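Local coordinates for protein serine--tRNA ligase (Pyrococcus horikoshii, PDB 2DQ0) that probably attaches serine to tRNA(Ser), and also to tRNA(Sec), by way of a seryl-adenylate, as a homodimeric class II aminoacyl-tRNA synthetase, at residues 36-47 against 88-99; 211-219 against 273-281. All blocks are in the same frame, centred on the assembly; numbering follows the deposited sequence.

Interaction 1 of 2, residues 36-47 against 88-99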
loop_
_atom_site.group_PDB
_atom_site.type_symbol
_atom_site.label_atom_id
_atom_site.label_comp_id
_atom_site.label_asym_id
_atom_site.label_seq_id
_atom_site.Cartn_x
_atom_site.Cartn_y
_atom_site.Cartn_z
ATOM N N LEU A 36 11.276 2.436 -41.387
ATOM C CA LEU A 36 12.046 1.475 -40.618
ATOM C C LEU A 36 11.541 0.087 -40.961
ATOM O O LEU A 36 12.326 -0.831 -41.174
ATOM C CB LEU A 36 11.890 1.718 -39.112
ATOM C CG LEU A 36 12.666 2.834 -38.416
ATOM C CD1 LEU A 36 12.401 2.726 -36.915
ATOM C CD2 LEU A 36 14.159 2.718 -38.701
ATOM N N ASP A 37 10.221 -0.053 -41.005
ATOM C CA ASP A 37 9.590 -1.326 -41.316
ATOM C C ASP A 37 10.048 -1.757 -42.695
ATOM O O ASP A 37 10.358 -2.920 -42.926
ATOM C CB ASP A 37 8.063 -1.179 -41.298
ATOM C CG ASP A 37 7.335 -2.519 -41.376
ATOM O OD1 ASP A 37 7.560 -3.371 -40.495
ATOM O OD2 ASP A 37 6.528 -2.717 -42.306
ATOM N N THR A 38 10.094 -0.804 -43.613
ATOM C CA THR A 38 10.518 -1.097 -44.961
ATOM C C THR A 38 11.959 -1.577 -44.968
ATOM O O THR A 38 12.279 -2.593 -45.584
ATOM C CB THR A 38 10.320 0.134 -45.858
ATOM O OG1 THR A 38 8.960 0.142 -46.306
ATOM C CG2 THR A 38 11.246 0.109 -47.071
ATOM N N GLU A 39 12.829 -0.862 -44.275
ATOM C CA GLU A 39 14.221 -1.267 -44.209
ATOM C C GLU A 39 14.310 -2.687 -43.607
ATOM O O GLU A 39 15.073 -3.551 -44.080
ATOM C CB GLU A 39 14.986 -0.256 -43.359
ATOM C CG GLU A 39 16.473 -0.514 -43.250
ATOM C CD GLU A 39 17.224 0.707 -42.769
ATOM O OE1 GLU A 39 18.450 0.590 -42.537
ATOM O OE2 GLU A 39 16.586 1.783 -42.636
ATOM N N TRP A 40 13.498 -2.909 -42.575
ATOM C CA TRP A 40 13.415 -4.181 -41.861
ATOM C C TRP A 40 13.129 -5.330 -42.824
ATOM O O TRP A 40 13.876 -6.308 -42.868
ATOM C CB TRP A 40 12.308 -4.092 -40.789
ATOM C CG TRP A 40 11.959 -5.391 -40.084
ATOM C CD1 TRP A 40 12.787 -6.151 -39.327
ATOM C CD2 TRP A 40 10.685 -6.060 -40.080
ATOM N NE1 TRP A 40 12.119 -7.253 -38.850
ATOM C CE2 TRP A 40 10.827 -7.221 -39.298
ATOM C CE3 TRP A 40 9.442 -5.790 -40.663
ATOM C CZ2 TRP A 40 9.775 -8.115 -39.081
ATOM C CZ3 TRP A 40 8.393 -6.682 -40.448
ATOM C CH2 TRP A 40 8.570 -7.831 -39.662
ATOM N N ARG A 41 12.057 -5.213 -43.604
ATOM C CA ARG A 41 11.705 -6.273 -44.539
ATOM C C ARG A 41 12.691 -6.410 -45.700
ATOM O O ARG A 41 12.853 -7.495 -46.263
ATOM C CB ARG A 41 10.273 -6.077 -45.061
ATOM C CG ARG A 41 9.850 -4.629 -45.271
ATOM C CD ARG A 41 8.348 -4.498 -45.575
ATOM N NE ARG A 41 7.526 -5.206 -44.593
ATOM C CZ ARG A 41 7.221 -6.503 -44.662
ATOM N NH1 ARG A 41 7.665 -7.237 -45.679
ATOM N NH2 ARG A 41 6.484 -7.072 -43.708
ATOM N N THR A 42 13.367 -5.323 -46.052
ATOM C CA THR A 42 14.319 -5.399 -47.143
ATOM C C THR A 42 15.500 -6.245 -46.706
ATOM O O THR A 42 15.931 -7.152 -47.436
ATOM C CB THR A 42 14.813 -3.993 -47.569
ATOM O OG1 THR A 42 13.749 -3.295 -48.228
ATOM C CG2 THR A 42 16.010 -4.098 -48.518
ATOM N N LYS A 43 16.022 -5.967 -45.512
ATOM C CA LYS A 43 17.166 -6.733 -45.044
ATOM C C LYS A 43 16.825 -8.212 -44.889
ATOM O O LYS A 43 17.650 -9.081 -45.173
ATOM C CB LYS A 43 17.701 -6.165 -43.734
ATOM C CG LYS A 43 18.511 -4.914 -43.918
ATOM C CD LYS A 43 19.030 -4.395 -42.585
ATOM C CE LYS A 43 19.677 -3.048 -42.788
ATOM N NZ LYS A 43 20.658 -3.146 -43.902
ATOM N N LEU A 44 15.605 -8.496 -44.450
ATOM C CA LEU A 44 15.178 -9.871 -44.285
ATOM C C LEU A 44 15.144 -10.600 -45.628
ATOM O O LEU A 44 15.558 -11.760 -45.716
ATOM C CB LEU A 44 13.805 -9.914 -43.615
ATOM C CG LEU A 44 13.150 -11.291 -43.478
ATOM C CD1 LEU A 44 14.142 -12.324 -42.919
ATOM C CD2 LEU A 44 11.930 -11.149 -42.581
ATOM N N LYS A 45 14.666 -9.925 -46.672
ATOM C CA LYS A 45 14.617 -10.537 -47.993
ATOM C C LYS A 45 16.065 -10.785 -48.441
ATOM O O LYS A 45 16.363 -11.778 -49.109
ATOM C CB LYS A 45 13.883 -9.626 -48.983
ATOM C CG LYS A 45 13.433 -10.340 -50.254
ATOM C CD LYS A 45 12.591 -11.591 -49.925
ATOM C CE LYS A 45 12.044 -12.284 -51.179
ATOM N NZ LYS A 45 11.100 -11.414 -51.967
ATOM N N GLU A 46 16.962 -9.882 -48.045
ATOM C CA GLU A 46 18.389 -10.003 -48.354
ATOM C C GLU A 46 18.912 -11.286 -47.711
ATOM O O GLU A 46 19.622 -12.063 -48.340
ATOM C CB GLU A 46 19.164 -8.814 -47.768
ATOM C CG GLU A 46 20.068 -8.058 -48.730
ATOM C CD GLU A 46 21.235 -8.880 -49.237
ATOM O OE1 GLU A 46 21.017 -9.761 -50.096
ATOM O OE2 GLU A 46 22.374 -8.641 -48.775
ATOM N N ILE A 47 18.557 -11.487 -46.443
ATOM C CA ILE A 47 18.983 -12.660 -45.691
ATOM C C ILE A 47 18.564 -13.962 -46.394
ATOM O O ILE A 47 19.372 -14.886 -46.546
ATOM C CB ILE A 47 18.425 -12.610 -44.232
ATOM C CG1 ILE A 47 19.100 -11.458 -43.465
ATOM C CG2 ILE A 47 18.665 -13.943 -43.519
ATOM C CD1 ILE A 47 18.582 -11.218 -42.046
ATOM N N LEU A 88 23.270 -8.755 -41.024
ATOM C CA LEU A 88 21.901 -8.415 -41.376
ATOM C C LEU A 88 20.967 -8.775 -40.216
ATOM O O LEU A 88 20.098 -7.992 -39.840
ATOM C CB LEU A 88 21.492 -9.147 -42.657
ATOM C CG LEU A 88 22.289 -8.620 -43.855
ATOM C CD1 LEU A 88 22.040 -9.479 -45.104
ATOM C CD2 LEU A 88 21.909 -7.147 -44.088
ATOM N N GLU A 89 21.169 -9.953 -39.632
ATOM C CA GLU A 89 20.335 -10.394 -38.526
ATOM C C GLU A 89 20.390 -9.416 -37.362
ATOM O O GLU A 89 19.359 -9.009 -36.821
ATOM C CB GLU A 89 20.758 -11.792 -38.076
ATOM C CG GLU A 89 20.307 -12.889 -39.026
ATOM C CD GLU A 89 20.777 -14.265 -38.595
ATOM O OE1 GLU A 89 20.261 -15.264 -39.148
ATOM O OE2 GLU A 89 21.665 -14.352 -37.713
ATOM N N ASN A 90 21.588 -9.016 -36.985
ATOM C CA ASN A 90 21.711 -8.083 -35.889
ATOM C C ASN A 90 21.213 -6.712 -36.302
ATOM O O ASN A 90 20.748 -5.941 -35.466
ATOM C CB ASN A 90 23.159 -8.041 -35.410
ATOM C CG ASN A 90 23.637 -9.404 -34.931
ATOM O OD1 ASN A 90 22.979 -10.056 -34.113
ATOM N ND2 ASN A 90 24.777 -9.845 -35.446
ATOM N N GLU A 91 21.296 -6.396 -37.589
ATOM C CA GLU A 91 20.799 -5.104 -38.043
ATOM C C GLU A 91 19.274 -5.134 -37.995
ATOM O O GLU A 91 18.629 -4.116 -37.734
ATOM C CB GLU A 91 21.271 -4.792 -39.472
ATOM C CG GLU A 91 22.708 -4.253 -39.573
ATOM C CD GLU A 91 23.192 -4.058 -41.020
ATOM O OE1 GLU A 91 24.412 -3.853 -41.215
ATOM O OE2 GLU A 91 22.363 -4.109 -41.960
ATOM N N VAL A 92 18.696 -6.307 -38.236
ATOM C CA VAL A 92 17.248 -6.445 -38.221
ATOM C C VAL A 92 16.727 -6.387 -36.794
ATOM O O VAL A 92 15.602 -5.959 -36.556
ATOM C CB VAL A 92 16.809 -7.753 -38.895
ATOM C CG1 VAL A 92 15.354 -8.055 -38.579
ATOM C CG2 VAL A 92 16.990 -7.625 -40.400
ATOM N N GLU A 93 17.536 -6.812 -35.837
ATOM C CA GLU A 93 17.102 -6.733 -34.455
ATOM C C GLU A 93 16.984 -5.268 -34.064
ATOM O O GLU A 93 15.921 -4.817 -33.641
ATOM C CB GLU A 93 18.104 -7.392 -33.520
ATOM C CG GLU A 93 17.959 -8.872 -33.345
ATOM C CD GLU A 93 18.912 -9.373 -32.278
ATOM O OE1 GLU A 93 18.824 -8.860 -31.137
ATOM O OE2 GLU A 93 19.748 -10.260 -32.577
ATOM N N GLU A 94 18.085 -4.534 -34.211
ATOM C CA GLU A 94 18.118 -3.122 -33.856
ATOM C C GLU A 94 16.942 -2.390 -34.488
ATOM O O GLU A 94 16.337 -1.522 -33.860
ATOM C CB GLU A 94 19.445 -2.473 -34.281
ATOM C CG GLU A 94 19.705 -2.500 -35.784
ATOM C CD GLU A 94 20.722 -1.453 -36.252
ATOM O OE1 GLU A 94 20.428 -0.239 -36.126
ATOM O OE2 GLU A 94 21.808 -1.845 -36.749
ATOM N N LEU A 95 16.610 -2.754 -35.719
ATOM C CA LEU A 95 15.494 -2.132 -36.418
ATOM C C LEU A 95 14.162 -2.412 -35.708
ATOM O O LEU A 95 13.354 -1.496 -35.518
ATOM C CB LEU A 95 15.452 -2.640 -37.858
ATOM C CG LEU A 95 15.818 -1.689 -39.005
ATOM C CD1 LEU A 95 16.863 -0.659 -38.599
ATOM C CD2 LEU A 95 16.297 -2.543 -40.154
ATOM N N LYS A 96 13.931 -3.664 -35.309
ATOM C CA LYS A 96 12.698 -4.016 -34.605
ATOM C C LYS A 96 12.637 -3.236 -33.292
ATOM O O LYS A 96 11.572 -2.831 -32.828
ATOM C CB LYS A 96 12.653 -5.515 -34.295
ATOM C CG LYS A 96 12.447 -6.412 -35.502
ATOM C CD LYS A 96 12.519 -7.895 -35.121
ATOM C CE LYS A 96 12.322 -8.808 -36.332
ATOM N NZ LYS A 96 12.557 -10.245 -36.008
ATOM N N LYS A 97 13.799 -3.028 -32.698
ATOM C CA LYS A 97 13.888 -2.319 -31.445
ATOM C C LYS A 97 13.385 -0.877 -31.603
ATOM O O LYS A 97 12.577 -0.403 -30.804
ATOM C CB LYS A 97 15.348 -2.357 -30.971
ATOM C CG LYS A 97 15.581 -2.135 -29.478
ATOM C CD LYS A 97 16.839 -2.874 -29.029
ATOM C CE LYS A 97 16.696 -4.388 -29.256
ATOM N NZ LYS A 97 17.933 -5.186 -28.956
ATOM N N LYS A 98 13.858 -0.186 -32.638
ATOM C CA LYS A 98 13.457 1.199 -32.882
ATOM C C LYS A 98 11.980 1.264 -33.254
ATOM O O LYS A 98 11.274 2.203 -32.877
ATOM C CB LYS A 98 14.303 1.816 -34.004
ATOM C CG LYS A 98 15.810 1.819 -33.735
ATOM C CD LYS A 98 16.599 2.330 -34.947
ATOM C CE LYS A 98 18.084 1.931 -34.902
ATOM N NZ LYS A 98 18.741 1.987 -36.256
ATOM N N ILE A 99 11.505 0.265 -33.987
ATOM C CA ILE A 99 10.110 0.259 -34.378
ATOM C C ILE A 99 9.198 0.125 -33.158
ATOM O O ILE A 99 8.256 0.910 -32.987
ATOM C CB ILE A 99 9.811 -0.893 -35.365
ATOM C CG1 ILE A 99 10.502 -0.626 -36.698
ATOM C CG2 ILE A 99 8.314 -1.036 -35.578
ATOM C CD1 ILE A 99 10.593 -1.843 -37.571
#
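Trp40 and Lys43 from one helix interlock with Val92 and Leu95 from the other as knobs into holes, the packing of the antiparallel coiled coil that forms the tRNA-binding arm of seryl-tRNA synthetases. The axes lie 9.5 Å apart and their directions differ by 159°. The indole of Trp40 meets its neighbours with its pyrrole edge: Val92 CG1 lies near the ring plane, 3.3 Å from Trp40 CD1. Leu95 fits among Leu36, Glu39, Trp40 and Lys43, with CD2 lying 3.7 Å from Glu39 CG. At the ends of the contact, Ile47 CG1 packs on Leu88 CB at 3.4 Å, and Leu36 CB meets Ile99 CG1 at 3.6 Å as the two side chains slide past each other in opposite directions. Lys43 lays its methylenes over Val92 and Leu88, then bends at its last torsion (chi4 -51°) to bring NZ 2.8 Å from Glu91 OE2 in a salt bridge. With an alanine in place of Lys43, the Glu91 carboxylate would probably lose this partner, and a gap is likely to open between Leu88 and Leu95. Farther out, Arg8 of helix 4-9 touches Trp40, and within helix 88-99 Lys98 NZ bridges to Glu94 OE1 at 2.8 Å.

Interaction 2 of 2, residues 211-219 against 273-281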
loop_
_atom_site.group_PDB
_atom_site.type_symbol
_atom_site.label_atom_id
_atom_site.label_comp_id
_atom_site.label_asym_id
_atom_site.label_seq_id
_atom_site.Cartn_x
_atom_site.Cartn_y
_atom_site.Cartn_z
ATOM N N GLY A 211 -21.990 -11.710 -11.322
ATOM C CA GLY A 211 -21.042 -12.669 -11.858
ATOM C C GLY A 211 -19.545 -12.397 -11.846
ATOM O O GLY A 211 -18.775 -13.136 -12.486
ATOM N N PHE A 212 -19.104 -11.363 -11.135
ATOM C CA PHE A 212 -17.665 -11.066 -11.092
ATOM C C PHE A 212 -16.933 -11.794 -9.957
ATOM O O PHE A 212 -17.401 -11.810 -8.807
ATOM C CB PHE A 212 -17.451 -9.563 -10.964
ATOM C CG PHE A 212 -17.816 -8.808 -12.187
ATOM C CD1 PHE A 212 -19.118 -8.864 -12.691
ATOM C CD2 PHE A 212 -16.854 -8.056 -12.865
ATOM C CE1 PHE A 212 -19.457 -8.179 -13.866
ATOM C CE2 PHE A 212 -17.176 -7.367 -14.036
ATOM C CZ PHE A 212 -18.489 -7.427 -14.545
ATOM N N THR A 213 -15.805 -12.420 -10.275
ATOM C CA THR A 213 -15.030 -13.119 -9.247
ATOM C C THR A 213 -14.234 -12.061 -8.476
ATOM O O THR A 213 -13.440 -11.291 -9.040
ATOM C CB THR A 213 -14.084 -14.224 -9.853
ATOM O OG1 THR A 213 -13.620 -13.816 -11.140
ATOM C CG2 THR A 213 -14.837 -15.551 -10.020
ATOM N N PRO A 214 -14.476 -11.979 -7.174
ATOM C CA PRO A 214 -13.757 -10.983 -6.385
ATOM C C PRO A 214 -12.281 -11.293 -6.168
ATOM O O PRO A 214 -11.893 -12.439 -5.983
ATOM C CB PRO A 214 -14.561 -10.936 -5.074
ATOM C CG PRO A 214 -15.067 -12.316 -4.941
ATOM C CD PRO A 214 -15.486 -12.682 -6.363
ATOM N N VAL A 215 -11.455 -10.258 -6.185
ATOM C CA VAL A 215 -10.043 -10.469 -5.968
ATOM C C VAL A 215 -9.317 -9.353 -5.224
ATOM O O VAL A 215 -9.649 -8.178 -5.354
ATOM C CB VAL A 215 -9.346 -10.768 -7.310
ATOM C CG1 VAL A 215 -10.105 -10.118 -8.420
ATOM C CG2 VAL A 215 -7.898 -10.304 -7.295
ATOM N N ILE A 216 -8.369 -9.765 -4.389
ATOM C CA ILE A 216 -7.493 -8.864 -3.669
ATOM C C ILE A 216 -6.138 -9.158 -4.347
ATOM O O ILE A 216 -5.519 -10.193 -4.128
ATOM C CB ILE A 216 -7.402 -9.202 -2.167
ATOM C CG1 ILE A 216 -8.705 -8.811 -1.463
ATOM C CG2 ILE A 216 -6.195 -8.477 -1.558
ATOM C CD1 ILE A 216 -8.791 -9.284 -0.010
ATOM N N PRO A 217 -5.667 -8.245 -5.194
ATOM C CA PRO A 217 -4.395 -8.426 -5.905
ATOM C C PRO A 217 -3.172 -7.979 -5.125
ATOM O O PRO A 217 -3.276 -7.522 -3.993
ATOM C CB PRO A 217 -4.577 -7.524 -7.105
ATOM C CG PRO A 217 -5.210 -6.302 -6.411
ATOM C CD PRO A 217 -6.300 -6.964 -5.568
ATOM N N PRO A 218 -1.981 -8.150 -5.719
ATOM C CA PRO A 218 -0.761 -7.705 -5.040
ATOM C C PRO A 218 -0.880 -6.170 -5.117
ATOM O O PRO A 218 -1.481 -5.646 -6.054
ATOM C CB PRO A 218 0.353 -8.236 -5.945
ATOM C CG PRO A 218 -0.214 -9.480 -6.468
ATOM C CD PRO A 218 -1.647 -9.098 -6.802
ATOM N N TYR A 219 -0.329 -5.452 -4.154
ATOM C CA TYR A 219 -0.432 -3.995 -4.167
ATOM C C TYR A 219 0.842 -3.397 -4.754
ATOM O O TYR A 219 0.914 -2.195 -5.027
ATOM C CB TYR A 219 -0.645 -3.488 -2.736
ATOM C CG TYR A 219 -1.932 -3.974 -2.087
ATOM C CD1 TYR A 219 -2.058 -4.009 -0.693
ATOM C CD2 TYR A 219 -3.024 -4.383 -2.860
ATOM C CE1 TYR A 219 -3.238 -4.444 -0.079
ATOM C CE2 TYR A 219 -4.219 -4.816 -2.258
ATOM C CZ TYR A 219 -4.306 -4.842 -0.866
ATOM O OH TYR A 219 -5.445 -5.284 -0.256
ATOM N N LEU A 273 -13.714 -13.103 -18.944
ATOM C CA LEU A 273 -13.206 -13.316 -17.594
ATOM C C LEU A 273 -13.627 -12.054 -16.864
ATOM O O LEU A 273 -13.258 -10.955 -17.262
ATOM C CB LEU A 273 -11.684 -13.431 -17.594
ATOM C CG LEU A 273 -11.054 -14.589 -18.377
ATOM C CD1 LEU A 273 -9.544 -14.582 -18.165
ATOM C CD2 LEU A 273 -11.629 -15.904 -17.909
ATOM N N LEU A 274 -14.416 -12.203 -15.811
ATOM C CA LEU A 274 -14.884 -11.037 -15.081
ATOM C C LEU A 274 -14.294 -10.886 -13.678
ATOM O O LEU A 274 -14.527 -11.699 -12.777
ATOM C CB LEU A 274 -16.409 -11.058 -15.001
ATOM C CG LEU A 274 -17.102 -11.331 -16.342
ATOM C CD1 LEU A 274 -18.557 -11.634 -16.040
ATOM C CD2 LEU A 274 -16.956 -10.153 -17.338
ATOM N N TYR A 275 -13.526 -9.822 -13.491
ATOM C CA TYR A 275 -12.934 -9.582 -12.193
ATOM C C TYR A 275 -13.379 -8.292 -11.523
ATOM O O TYR A 275 -13.577 -7.263 -12.162
ATOM C CB TYR A 275 -11.410 -9.583 -12.316
ATOM C CG TYR A 275 -10.850 -10.903 -12.763
ATOM C CD1 TYR A 275 -10.922 -12.026 -11.942
ATOM C CD2 TYR A 275 -10.221 -11.028 -13.997
ATOM C CE1 TYR A 275 -10.377 -13.240 -12.335
ATOM C CE2 TYR A 275 -9.668 -12.234 -14.402
ATOM C CZ TYR A 275 -9.747 -13.336 -13.566
ATOM O OH TYR A 275 -9.167 -14.515 -13.962
ATOM N N VAL A 276 -13.553 -8.373 -10.218
ATOM C CA VAL A 276 -13.870 -7.203 -9.432
ATOM C C VAL A 276 -12.855 -7.196 -8.294
ATOM O O VAL A 276 -12.935 -8.002 -7.368
ATOM C CB VAL A 276 -15.310 -7.219 -8.880
ATOM C CG1 VAL A 276 -15.646 -8.580 -8.225
ATOM C CG2 VAL A 276 -15.465 -6.081 -7.901
ATOM N N GLY A 277 -11.874 -6.304 -8.390
ATOM C CA GLY A 277 -10.859 -6.223 -7.360
ATOM C C GLY A 277 -11.082 -5.097 -6.369
ATOM O O GLY A 277 -11.827 -4.141 -6.641
ATOM N N VAL A 278 -10.444 -5.234 -5.205
ATOM C CA VAL A 278 -10.476 -4.233 -4.135
ATOM C C VAL A 278 -9.010 -4.023 -3.845
ATOM O O VAL A 278 -8.238 -4.981 -3.841
ATOM C CB VAL A 278 -11.041 -4.740 -2.781
ATOM C CG1 VAL A 278 -11.550 -3.562 -1.967
ATOM C CG2 VAL A 278 -12.076 -5.773 -2.990
ATOM N N SER A 279 -8.619 -2.785 -3.588
ATOM C CA SER A 279 -7.232 -2.532 -3.263
ATOM C C SER A 279 -6.988 -1.084 -2.955
ATOM O O SER A 279 -7.741 -0.219 -3.381
ATOM C CB SER A 279 -6.317 -2.912 -4.429
ATOM O OG SER A 279 -6.104 -1.802 -5.288
ATOM N N PRO A 280 -5.955 -0.806 -2.155
ATOM C CA PRO A 280 -5.720 0.609 -1.908
ATOM C C PRO A 280 -5.055 1.051 -3.222
ATOM O O PRO A 280 -4.660 0.208 -4.032
ATOM C CB PRO A 280 -4.771 0.607 -0.696
ATOM C CG PRO A 280 -4.062 -0.710 -0.806
ATOM C CD PRO A 280 -5.159 -1.651 -1.248
ATOM N N CYS A 281 -4.971 2.355 -3.455
ATOM C CA CYS A 281 -4.360 2.885 -4.671
ATOM C C CYS A 281 -3.413 3.996 -4.305
ATOM O O CYS A 281 -3.734 4.833 -3.456
ATOM C CB CYS A 281 -5.429 3.437 -5.617
ATOM S SG CYS A 281 -6.668 2.236 -6.138
#
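Thr213, Pro214 and Val215 pair in parallel with Tyr275, Val276 and Gly277, joining a strand at the dimer interface to the mixed sheet of the class II catalytic core. Backbone hydrogen bonds set the register: Thr213 N to Leu274 O, Val276 N to Thr213 O, Val215 N to Val276 O, and Val278 N to Val215 O. Pro214 has no N-H to give, but its CA approaches Val276 O at 3.2 Å in a CA-H...O contact.

One side-chain bond reinforces the ladder. Thr213 OG1 lies between its own backbone N and carbonyl carbon (chi1 33°) and donates to Leu274 O at 2.8 Å, so this oxygen takes two donors, N and OG1 of one residue, from opposite faces of its carbonyl plane.

Apolar contacts flank the strands. Leu274 CB sits over one face of the Phe212 ring, 3.8 Å from the centroid, in a CH-pi contact, while Phe212 CB packs against Val276 CG1 at 3.4 Å. On the sheet face with Thr213, Val215 CG1 lies 4.1 Å from Tyr275 CD1. Past the last bridged pair, Val215 with Gly277, Pro280 CD stands over a face of the Tyr219 ring, 3.4 Å from its centroid, and Ser279 CB approaches Tyr219 CE2 at 3.6 Å.

Outside partners continue the sheet: strand 301-311 pairs along the other edge of 273-281, and Val215 and Ile216 form an antiparallel ladder with the second subunit, whose His303 bonds Tyr219 OH. Ser279 also touches Ala253, predicted to bind serine. The chemistry implies a join fixed in register by backbone polar atoms and sealed by aliphatic groups on ring faces, linking the dimer interface to the active-site sheet.

Overall arrangement
The two contacts occupy different domains and share no secondary-structure element; their centres are about 42 Å apart, and their nearest atoms about 28 Å. Interaction 1 is partly buried, in the N-terminal arm involved in tRNA binding, where two helices meet chiefly through side chains and a charged pair borders an apolar seam. Interaction 2 is largely buried in the catalytic body, and its strands are joined chiefly by main-chain hydrogen bonds, with aromatic and aliphatic groups packed around them. The second subunit does not touch 36-47 or 88-99, whereas 211-219 is built into the dimer interface. Along the chain, the helical pair closes before the strand pair opens.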